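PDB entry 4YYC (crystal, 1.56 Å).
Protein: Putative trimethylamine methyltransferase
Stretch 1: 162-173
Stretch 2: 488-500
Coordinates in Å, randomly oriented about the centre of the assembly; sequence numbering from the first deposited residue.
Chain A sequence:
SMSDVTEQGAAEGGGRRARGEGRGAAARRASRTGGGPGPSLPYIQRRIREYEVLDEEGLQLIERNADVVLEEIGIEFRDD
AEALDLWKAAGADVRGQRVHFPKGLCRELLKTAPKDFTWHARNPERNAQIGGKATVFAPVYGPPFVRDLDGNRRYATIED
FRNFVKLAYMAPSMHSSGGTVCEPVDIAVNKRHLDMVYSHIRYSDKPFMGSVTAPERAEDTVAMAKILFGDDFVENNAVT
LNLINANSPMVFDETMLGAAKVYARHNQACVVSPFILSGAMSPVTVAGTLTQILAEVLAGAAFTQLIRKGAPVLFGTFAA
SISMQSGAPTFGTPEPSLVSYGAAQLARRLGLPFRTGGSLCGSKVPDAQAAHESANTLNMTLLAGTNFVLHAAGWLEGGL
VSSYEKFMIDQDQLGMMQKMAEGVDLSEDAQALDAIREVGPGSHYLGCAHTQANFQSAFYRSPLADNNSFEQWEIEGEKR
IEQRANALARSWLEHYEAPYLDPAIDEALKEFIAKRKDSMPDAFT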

ATOM      1  N   ARG A 162      -3.457 -27.131  13.379  1.00 16.01           N
ATOM      2  CA  ARG A 162      -3.748 -26.680  14.734  1.00 16.57           C
ATOM      3  C   ARG A 162      -2.908 -25.463  15.125  1.00 16.07           C
ATOM      4  O   ARG A 162      -3.438 -24.515  15.719  1.00 15.81           O
ATOM      5  CB  ARG A 162      -3.557 -27.804  15.730  1.00 18.26           C
ATOM      6  CG  ARG A 162      -4.659 -28.829  15.605  1.00 20.15           C
ATOM      7  CD  ARG A 162      -4.324 -30.045  16.409  1.00 22.26           C
ATOM      8  NE  ARG A 162      -5.407 -30.996  16.396  1.00 24.49           N
ATOM      9  CZ  ARG A 162      -5.387 -32.130  17.100  1.00 25.68           C
ATOM     10  NH1 ARG A 162      -4.330 -32.468  17.873  1.00 27.35           N
ATOM     11  NH2 ARG A 162      -6.452 -32.917  17.045  1.00 26.52           N
ATOM     12  N   ASN A 163      -1.628 -25.473  14.781  1.00 15.81           N
ATOM     13  CA  ASN A 163      -0.788 -24.321  15.085  1.00 15.75           C
ATOM     14  C   ASN A 163      -1.336 -23.031  14.437  1.00 15.28           C
ATOM     15  O   ASN A 163      -1.304 -21.970  15.064  1.00 15.49           O
ATOM     16  CB  ASN A 163       0.651 -24.546  14.687  1.00 16.38           C
ATOM     17  CG  ASN A 163       1.376 -25.492  15.606  1.00 17.41           C
ATOM     18  OD1 ASN A 163       0.956 -25.704  16.748  1.00 18.33           O
ATOM     19  ND2 ASN A 163       2.478 -26.053  15.135  1.00 18.13           N
ATOM     20  N   PHE A 164      -1.764 -23.105  13.192  1.00 14.65           N
ATOM     21  CA  PHE A 164      -2.328 -21.936  12.516  1.00 14.66           C
ATOM     22  C   PHE A 164      -3.630 -21.498  13.148  1.00 14.73           C
ATOM     23  O   PHE A 164      -3.858 -20.302  13.263  1.00 15.18           O
ATOM     24  CB  PHE A 164      -2.462 -22.113  11.013  1.00 14.89           C
ATOM     25  CG  PHE A 164      -1.133 -21.983  10.267  1.00 15.54           C
ATOM     26  CD1 PHE A 164      -0.542 -20.739  10.081  1.00 16.18           C
ATOM     27  CD2 PHE A 164      -0.503 -23.101   9.697  1.00 16.16           C
ATOM     28  CE1 PHE A 164       0.665 -20.616   9.398  1.00 16.51           C
ATOM     29  CE2 PHE A 164       0.740 -22.980   9.036  1.00 16.54           C
ATOM     30  CZ  PHE A 164       1.319 -21.737   8.926  1.00 16.84           C
ATOM     31  N   VAL A 165      -4.469 -22.459  13.564  1.00 14.86           N
ATOM     32  CA  VAL A 165      -5.657 -22.093  14.289  1.00 15.15           C
ATOM     33  C   VAL A 165      -5.305 -21.358  15.586  1.00 15.51           C
ATOM     34  O   VAL A 165      -5.914 -20.341  15.922  1.00 15.22           O
ATOM     35  CB  VAL A 165      -6.586 -23.278  14.530  1.00 15.66           C
ATOM     36  CG1 VAL A 165      -7.761 -22.866  15.390  1.00 16.14           C
ATOM     37  CG2 VAL A 165      -7.116 -23.782  13.192  1.00 15.91           C
ATOM     38  N   LYS A 166      -4.319 -21.879  16.312  1.00 15.65           N
ATOM     39  CA  LYS A 166      -3.855 -21.236  17.530  1.00 16.32           C
ATOM     40  C   LYS A 166      -3.347 -19.811  17.284  1.00 15.99           C
ATOM     41  O   LYS A 166      -3.693 -18.888  18.008  1.00 16.02           O
ATOM     42  CB  LYS A 166      -2.764 -22.071  18.219  1.00 17.03           C
ATOM     43  CG  LYS A 166      -3.229 -23.447  18.723  1.00 17.93           C
ATOM     44  CD  LYS A 166      -2.036 -24.205  19.287  1.00 19.22           C
ATOM     45  CE  LYS A 166      -2.465 -25.513  19.907  1.00 20.53           C
ATOM     46  NZ  LYS A 166      -1.348 -26.350  20.394  1.00 21.06           N
ATOM     47  N   LEU A 167      -2.509 -19.639  16.245  1.00 15.63           N
ATOM     48  CA  LEU A 167      -1.969 -18.316  15.961  1.00 15.74           C
ATOM     49  C   LEU A 167      -3.041 -17.340  15.524  1.00 15.29           C
ATOM     50  O   LEU A 167      -2.995 -16.149  15.892  1.00 15.44           O
ATOM     51  CB  LEU A 167      -0.890 -18.418  14.879  1.00 15.77           C
ATOM     52  CG  LEU A 167       0.392 -19.186  15.272  1.00 16.24           C
ATOM     53  CD1 LEU A 167       1.264 -19.271  14.039  1.00 16.77           C
ATOM     54  CD2 LEU A 167       1.166 -18.539  16.390  1.00 16.59           C
ATOM     55  N   ALA A 168      -4.036 -17.836  14.791  1.00 14.76           N
ATOM     56  CA  ALA A 168      -5.162 -17.005  14.403  1.00 14.59           C
ATOM     57  C   ALA A 168      -6.030 -16.601  15.608  1.00 14.88           C
ATOM     58  O   ALA A 168      -6.521 -15.465  15.663  1.00 15.03           O
ATOM     59  CB  ALA A 168      -6.038 -17.717  13.383  1.00 14.64           C
ATOM     60  N   TYR A 169      -6.191 -17.517  16.564  1.00 15.28           N
ATOM     61  CA  TYR A 169      -6.907 -17.223  17.812  1.00 16.15           C
ATOM     62  C   TYR A 169      -6.196 -16.108  18.584  1.00 16.47           C
ATOM     63  O   TYR A 169      -6.829 -15.211  19.120  1.00 17.00           O
ATOM     64  CB  TYR A 169      -7.033 -18.503  18.650  1.00 17.20           C
ATOM     65  CG  TYR A 169      -7.539 -18.267  20.031  1.00 18.16           C
ATOM     66  CD1 TYR A 169      -8.868 -17.968  20.252  1.00 18.79           C
ATOM     67  CD2 TYR A 169      -6.661 -18.270  21.124  1.00 19.29           C
ATOM     68  CE1 TYR A 169      -9.349 -17.769  21.534  1.00 20.33           C
ATOM     69  CE2 TYR A 169      -7.137 -18.066  22.414  1.00 20.55           C
ATOM     70  CZ  TYR A 169      -8.472 -17.810  22.602  1.00 21.14           C
ATOM     71  OH  TYR A 169      -8.960 -17.581  23.858  1.00 23.40           O
HETATM   72  N   MSE A 170      -4.863 -16.164  18.627  1.00 16.45           N
HETATM   73  CA  MSE A 170      -4.077 -15.205  19.382  1.00 17.28           C
HETATM   74  C   MSE A 170      -3.876 -13.888  18.665  1.00 16.74           C
HETATM   75  O   MSE A 170      -3.774 -12.859  19.334  1.00 17.80           O
HETATM   76  CB  MSE A 170      -2.739 -15.798  19.751  1.00 17.99           C
HETATM   77  CG  MSE A 170      -2.913 -16.910  20.760  1.00 19.44           C
HETATM   78 SE   MSE A 170      -1.203 -17.717  21.319  1.00 21.02          SE
HETATM   79  CE  MSE A 170      -0.769 -18.801  19.784  1.00 21.48           C
ATOM     80  N   ALA A 171      -3.772 -13.877  17.342  1.00 15.89           N
ATOM     81  CA  ALA A 171      -3.490 -12.649  16.562  1.00 15.79           C
ATOM     82  C   ALA A 171      -4.626 -11.637  16.836  1.00 16.14           C
ATOM     83  O   ALA A 171      -5.790 -11.921  16.532  1.00 15.83           O
ATOM     84  CB  ALA A 171      -3.447 -12.956  15.103  1.00 15.58           C
ATOM     85  N   PRO A 172      -4.296 -10.433  17.344  1.00 16.73           N
ATOM     86  CA  PRO A 172      -5.399  -9.585  17.817  1.00 17.37           C
ATOM     87  C   PRO A 172      -6.321  -9.065  16.706  1.00 16.86           C
ATOM     88  O   PRO A 172      -7.503  -8.835  16.966  1.00 17.48           O
ATOM     89  CB  PRO A 172      -4.703  -8.399  18.486  1.00 18.31           C
ATOM     90  CG  PRO A 172      -3.333  -8.828  18.725  1.00 18.98           C
ATOM     91  CD  PRO A 172      -2.997 -10.013  17.880  1.00 17.49           C
ATOM     92  N   SER A 173      -5.820  -8.892  15.487  1.00 16.27           N
ATOM     93  CA  SER A 173      -6.668  -8.403  14.397  1.00 16.27           C
ATOM     94  C   SER A 173      -7.054  -9.483  13.420  1.00 16.24           C
ATOM     95  O   SER A 173      -7.573  -9.186  12.352  1.00 16.30           O
ATOM     96  CB  SER A 173      -6.062  -7.167  13.688  1.00 16.47           C
ATOM     97  OG  SER A 173      -6.126  -6.013  14.504  1.00 16.98           O
TER
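Stretch 2 (488-500) LARSWLEHYEAPY

Stretch 2 enters as the last two turns of a helix, residues 488 to 495, and then runs on in extended conformation from Tyr496, the first residue to leave helical phi/psi. Its helix crosses helix 162-170 at a right angle: the axes make 90° and approach no closer than 10.0 Å. At this crossing the helices meet over a short patch, and the segments that follow them add to the contact: Tyr496 to Pro499 from stretch 2, Ala171 and Pro172 from stretch 1. Together the stretches bury 648 Å², with no direct hydrogen bond between them; the contact is made by side-chain packing and two bridging waters.

The centre is a knob in a hole. Leu493, chi1 m and chi2 t, starts sideways from its helix, but this rotamer carries its end into the space among Asn163, Lys166, Leu167 and Met170. Its CD2 lies 3.9 Å from Lys166 CB, and its CG lies 3.9 Å from Leu167 CD2. Leu167 has the same m,t rotamer and makes the same kind of move, its end coming nearer than its CA-to-CB direction would suggest; CD2 also reaches Trp492 CE3 at 4.0 Å.

Trp492, chi1 m and chi2 17°, points toward stretch 1 and sets its indole against the C-terminal end of the first helix and the residues that follow. Its edge meets the backbone, with Leu167 O 3.9 Å from Trp492 CZ3, while Ala171 CA sits 3.7 Å from that same CZ3. Pro172 CD, 4.1 Å from Trp492 CH2, extends the contact into the loop.

Met170 is a selenomethionine here, with chi angles m, t, m. The long arm projects across the end of helix 488-495: SE comes within 3.2 Å of Trp492 O, and the final m turn sets CE 3.7 Å from Trp492 CB. SE also packs 3.8 Å from Tyr496 CB and lies at the edge of the Tyr496 ring.

The face of that ring belongs to Lys166. An m chi1 followed by three t angles makes a straight chain, which lays CG 3.6 Å from Tyr496 CZ, almost on the ring normal, in a CH-pi contact. The extension also delivers the amine to polar surroundings: NZ donates to a water at 3.0 Å, and the water donates to Leu493 O at 2.7 Å. One lysine thus spends its methylenes on an aromatic face and its charge on a bridge to the opposing backbone.

Tyr496 and Tyr169 both use chi1 t. Their rings meet obliquely, planes at 81°, with Tyr169 CD2 3.7 Å from Tyr496 CE1. Beyond them the extended chain brings Pro499 over one face of Tyr169, where Tyr169 CE1 and Pro499 CG are 3.7 Å apart. A second water joins Tyr169 OH, at 2.6 Å, to Glu497 O, at 2.7 Å. The rule repeats: bury the apolar surface, and let water reach the polar end.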

ATOM      1  N   LEU A 488       8.661 -14.914  17.799  1.00 16.57           N
ATOM      2  CA  LEU A 488       7.396 -14.489  18.324  1.00 16.92           C
ATOM      3  C   LEU A 488       6.347 -15.616  18.171  1.00 16.51           C
ATOM      4  O   LEU A 488       5.562 -15.864  19.104  1.00 17.26           O
ATOM      5  CB  LEU A 488       6.917 -13.192  17.673  1.00 17.43           C
ATOM      6  CG  LEU A 488       5.752 -12.563  18.438  1.00 18.89           C
ATOM      7  CD1 LEU A 488       6.088 -12.205  19.876  1.00 20.20           C
ATOM      8  CD2 LEU A 488       5.281 -11.347  17.689  1.00 19.38           C
ATOM      9  N   ALA A 489       6.335 -16.272  17.013  1.00 15.74           N
ATOM     10  CA  ALA A 489       5.433 -17.420  16.794  1.00 15.81           C
ATOM     11  C   ALA A 489       5.709 -18.494  17.850  1.00 17.06           C
ATOM     12  O   ALA A 489       4.766 -19.057  18.413  1.00 16.81           O
ATOM     13  CB  ALA A 489       5.606 -18.009  15.420  1.00 15.62           C
ATOM     14  N   ARG A 490       6.985 -18.766  18.084  1.00 17.40           N
ATOM     15  CA  ARG A 490       7.337 -19.810  19.089  1.00 18.92           C
ATOM     16  C   ARG A 490       6.829 -19.422  20.487  1.00 19.85           C
ATOM     17  O   ARG A 490       6.297 -20.258  21.230  1.00 20.36           O
ATOM     18  CB  ARG A 490       8.840 -20.051  19.090  1.00 19.82           C
ATOM     19  CG  ARG A 490       9.338 -20.778  17.848  1.00 20.49           C
ATOM     20  CD  ARG A 490      10.826 -20.951  17.892  1.00 22.30           C
ATOM     21  NE  ARG A 490      11.395 -21.590  16.715  1.00 23.64           N
ATOM     22  CZ  ARG A 490      11.542 -22.895  16.521  1.00 25.68           C
ATOM     23  NH1 ARG A 490      11.124 -23.795  17.413  1.00 28.06           N
ATOM     24  NH2 ARG A 490      12.150 -23.334  15.424  1.00 26.83           N
ATOM     25  N   SER A 491       6.989 -18.152  20.828  1.00 19.56           N
ATOM     26  CA  SER A 491       6.580 -17.631  22.091  1.00 20.73           C
ATOM     27  C   SER A 491       5.070 -17.702  22.247  1.00 20.22           C
ATOM     28  O   SER A 491       4.564 -18.142  23.283  1.00 20.74           O
ATOM     29  CB  SER A 491       7.039 -16.189  22.261  1.00 21.64           C
ATOM     30  OG  SER A 491       6.754 -15.787  23.590  1.00 24.09           O
ATOM     31  N   TRP A 492       4.354 -17.271  21.207  1.00 18.73           N
ATOM     32  CA  TRP A 492       2.898 -17.347  21.238  1.00 18.67           C
ATOM     33  C   TRP A 492       2.417 -18.787  21.425  1.00 18.94           C
ATOM     34  O   TRP A 492       1.502 -19.051  22.228  1.00 19.77           O
ATOM     35  CB  TRP A 492       2.286 -16.765  19.974  1.00 17.81           C
ATOM     36  CG  TRP A 492       2.236 -15.289  19.881  1.00 17.70           C
ATOM     37  CD1 TRP A 492       2.933 -14.371  20.608  1.00 18.45           C
ATOM     38  CD2 TRP A 492       1.454 -14.547  18.939  1.00 17.48           C
ATOM     39  NE1 TRP A 492       2.641 -13.090  20.152  1.00 18.66           N
ATOM     40  CE2 TRP A 492       1.719 -13.184  19.145  1.00 17.67           C
ATOM     41  CE3 TRP A 492       0.527 -14.913  17.945  1.00 17.15           C
ATOM     42  CZ2 TRP A 492       1.094 -12.181  18.394  1.00 17.79           C
ATOM     43  CZ3 TRP A 492      -0.066 -13.925  17.199  1.00 17.00           C
ATOM     44  CH2 TRP A 492       0.213 -12.582  17.438  1.00 17.48           C
ATOM     45  N   LEU A 493       3.034 -19.719  20.714  1.00 18.60           N
ATOM     46  CA  LEU A 493       2.569 -21.112  20.776  1.00 19.36           C
ATOM     47  C   LEU A 493       2.878 -21.726  22.144  1.00 21.15           C
ATOM     48  O   LEU A 493       2.079 -22.533  22.653  1.00 21.68           O
ATOM     49  CB  LEU A 493       3.177 -21.926  19.662  1.00 19.02           C
ATOM     50  CG  LEU A 493       2.588 -21.658  18.279  1.00 18.61           C
ATOM     51  CD1 LEU A 493       3.451 -22.340  17.237  1.00 19.09           C
ATOM     52  CD2 LEU A 493       1.135 -22.126  18.164  1.00 18.59           C
ATOM     53  N   GLU A 494       3.977 -21.306  22.754  1.00 22.67           N
ATOM     54  CA  GLU A 494       4.291 -21.731  24.130  1.00 25.05           C
ATOM     55  C   GLU A 494       3.307 -21.223  25.160  1.00 26.81           C
ATOM     56  O   GLU A 494       3.001 -21.949  26.109  1.00 28.40           O
ATOM     57  CB  GLU A 494       5.719 -21.323  24.525  1.00 26.26           C
ATOM     58  CG  GLU A 494       6.723 -22.210  23.852  1.00 27.33           C
ATOM     59  N   HIS A 495       2.799 -20.003  24.983  1.00 26.99           N
ATOM     60  CA  HIS A 495       1.890 -19.403  25.936  1.00 29.07           C
ATOM     61  C   HIS A 495       0.423 -19.601  25.699  1.00 26.76           C
ATOM     62  O   HIS A 495      -0.378 -19.286  26.559  1.00 27.26           O
ATOM     63  CB  HIS A 495       2.267 -17.947  26.142  1.00 32.58           C
ATOM     64  CG  HIS A 495       3.610 -17.827  26.800  1.00 36.23           C
ATOM     65  ND1 HIS A 495       4.777 -17.661  26.081  1.00 37.52           N
ATOM     66  CD2 HIS A 495       3.988 -17.999  28.092  1.00 39.79           C
ATOM     67  CE1 HIS A 495       5.805 -17.648  26.910  1.00 39.84           C
ATOM     68  NE2 HIS A 495       5.355 -17.844  28.137  1.00 41.27           N
ATOM     69  N   TYR A 496       0.090 -20.166  24.553  1.00 24.34           N
ATOM     70  CA  TYR A 496      -1.288 -20.430  24.185  1.00 23.13           C
ATOM     71  C   TYR A 496      -2.054 -21.220  25.243  1.00 24.64           C
ATOM     72  O   TYR A 496      -1.532 -22.181  25.822  1.00 24.80           O
ATOM     73  CB  TYR A 496      -1.296 -21.212  22.868  1.00 21.36           C
ATOM     74  CG  TYR A 496      -2.644 -21.724  22.482  1.00 20.41           C
ATOM     75  CD1 TYR A 496      -3.531 -20.940  21.782  1.00 19.75           C
ATOM     76  CD2 TYR A 496      -3.019 -23.023  22.793  1.00 20.71           C
ATOM     77  CE1 TYR A 496      -4.780 -21.427  21.403  1.00 19.30           C
ATOM     78  CE2 TYR A 496      -4.252 -23.511  22.434  1.00 20.02           C
ATOM     79  CZ  TYR A 496      -5.131 -22.707  21.733  1.00 19.57           C
ATOM     80  OH  TYR A 496      -6.356 -23.197  21.359  1.00 19.22           O
ATOM     81  N   GLU A 497      -3.284 -20.783  25.495  1.00 25.35           N
ATOM     82  CA  GLU A 497      -4.246 -21.530  26.311  1.00 27.36           C
ATOM     83  C   GLU A 497      -5.521 -21.636  25.520  1.00 25.07           C
ATOM     84  O   GLU A 497      -6.024 -20.629  25.047  1.00 23.94           O
ATOM     85  CB  GLU A 497      -4.541 -20.774  27.578  1.00 31.41           C
ATOM     86  CG  GLU A 497      -3.370 -20.772  28.525  1.00 35.24           C
ATOM     87  CD  GLU A 497      -3.712 -20.174  29.876  1.00 39.81           C
ATOM     88  OE1 GLU A 497      -4.868 -20.355  30.349  1.00 44.95           O
ATOM     89  OE2 GLU A 497      -2.830 -19.516  30.454  1.00 43.40           O
ATOM     90  N   ALA A 498      -6.022 -22.840  25.361  1.00 23.84           N
ATOM     91  CA  ALA A 498      -7.210 -23.037  24.558  1.00 22.99           C
ATOM     92  C   ALA A 498      -8.428 -22.352  25.183  1.00 23.29           C
ATOM     93  O   ALA A 498      -8.584 -22.372  26.398  1.00 24.38           O
ATOM     94  CB  ALA A 498      -7.478 -24.509  24.331  1.00 23.07           C
ATOM     95  N   PRO A 499      -9.284 -21.756  24.362  1.00 22.22           N
ATOM     96  CA  PRO A 499     -10.531 -21.202  24.882  1.00 23.04           C
ATOM     97  C   PRO A 499     -11.432 -22.328  25.398  1.00 23.81           C
ATOM     98  O   PRO A 499     -11.464 -23.405  24.830  1.00 23.07           O
ATOM     99  CB  PRO A 499     -11.173 -20.536  23.668  1.00 22.49           C
ATOM    100  CG  PRO A 499     -10.561 -21.181  22.494  1.00 21.45           C
ATOM    101  CD  PRO A 499      -9.196 -21.668  22.897  1.00 21.28           C
ATOM    102  N   TYR A 500     -12.183 -22.052  26.444  1.00 25.50           N
ATOM    103  CA  TYR A 500     -13.065 -23.037  27.033  1.00 26.87           C
ATOM    104  C   TYR A 500     -14.030 -23.644  26.030  1.00 26.03           C
ATOM    105  O   TYR A 500     -14.568 -22.941  25.187  1.00 25.41           O
ATOM    106  CB  TYR A 500     -13.886 -22.371  28.120  1.00 29.23           C
ATOM    107  CG  TYR A 500     -14.854 -23.284  28.786  1.00 30.61           C
ATOM    108  CD1 TYR A 500     -14.421 -24.181  29.754  1.00 32.03           C
ATOM    109  CD2 TYR A 500     -16.209 -23.290  28.430  1.00 31.28           C
ATOM    110  CE1 TYR A 500     -15.305 -25.041  30.372  1.00 32.92           C
ATOM    111  CE2 TYR A 500     -17.097 -24.153  29.027  1.00 32.23           C
ATOM    112  CZ  TYR A 500     -16.645 -25.020  30.011  1.00 33.16           C
ATOM    113  OH  TYR A 500     -17.525 -25.854  30.642  1.00 34.48           O
TER
HETATM  114  O   HOH W   1       0.793 -24.651  21.505  1.00 30.50           O
HETATM  115  O   HOH W   2      -7.627 -18.559  25.842  1.00 35.03           O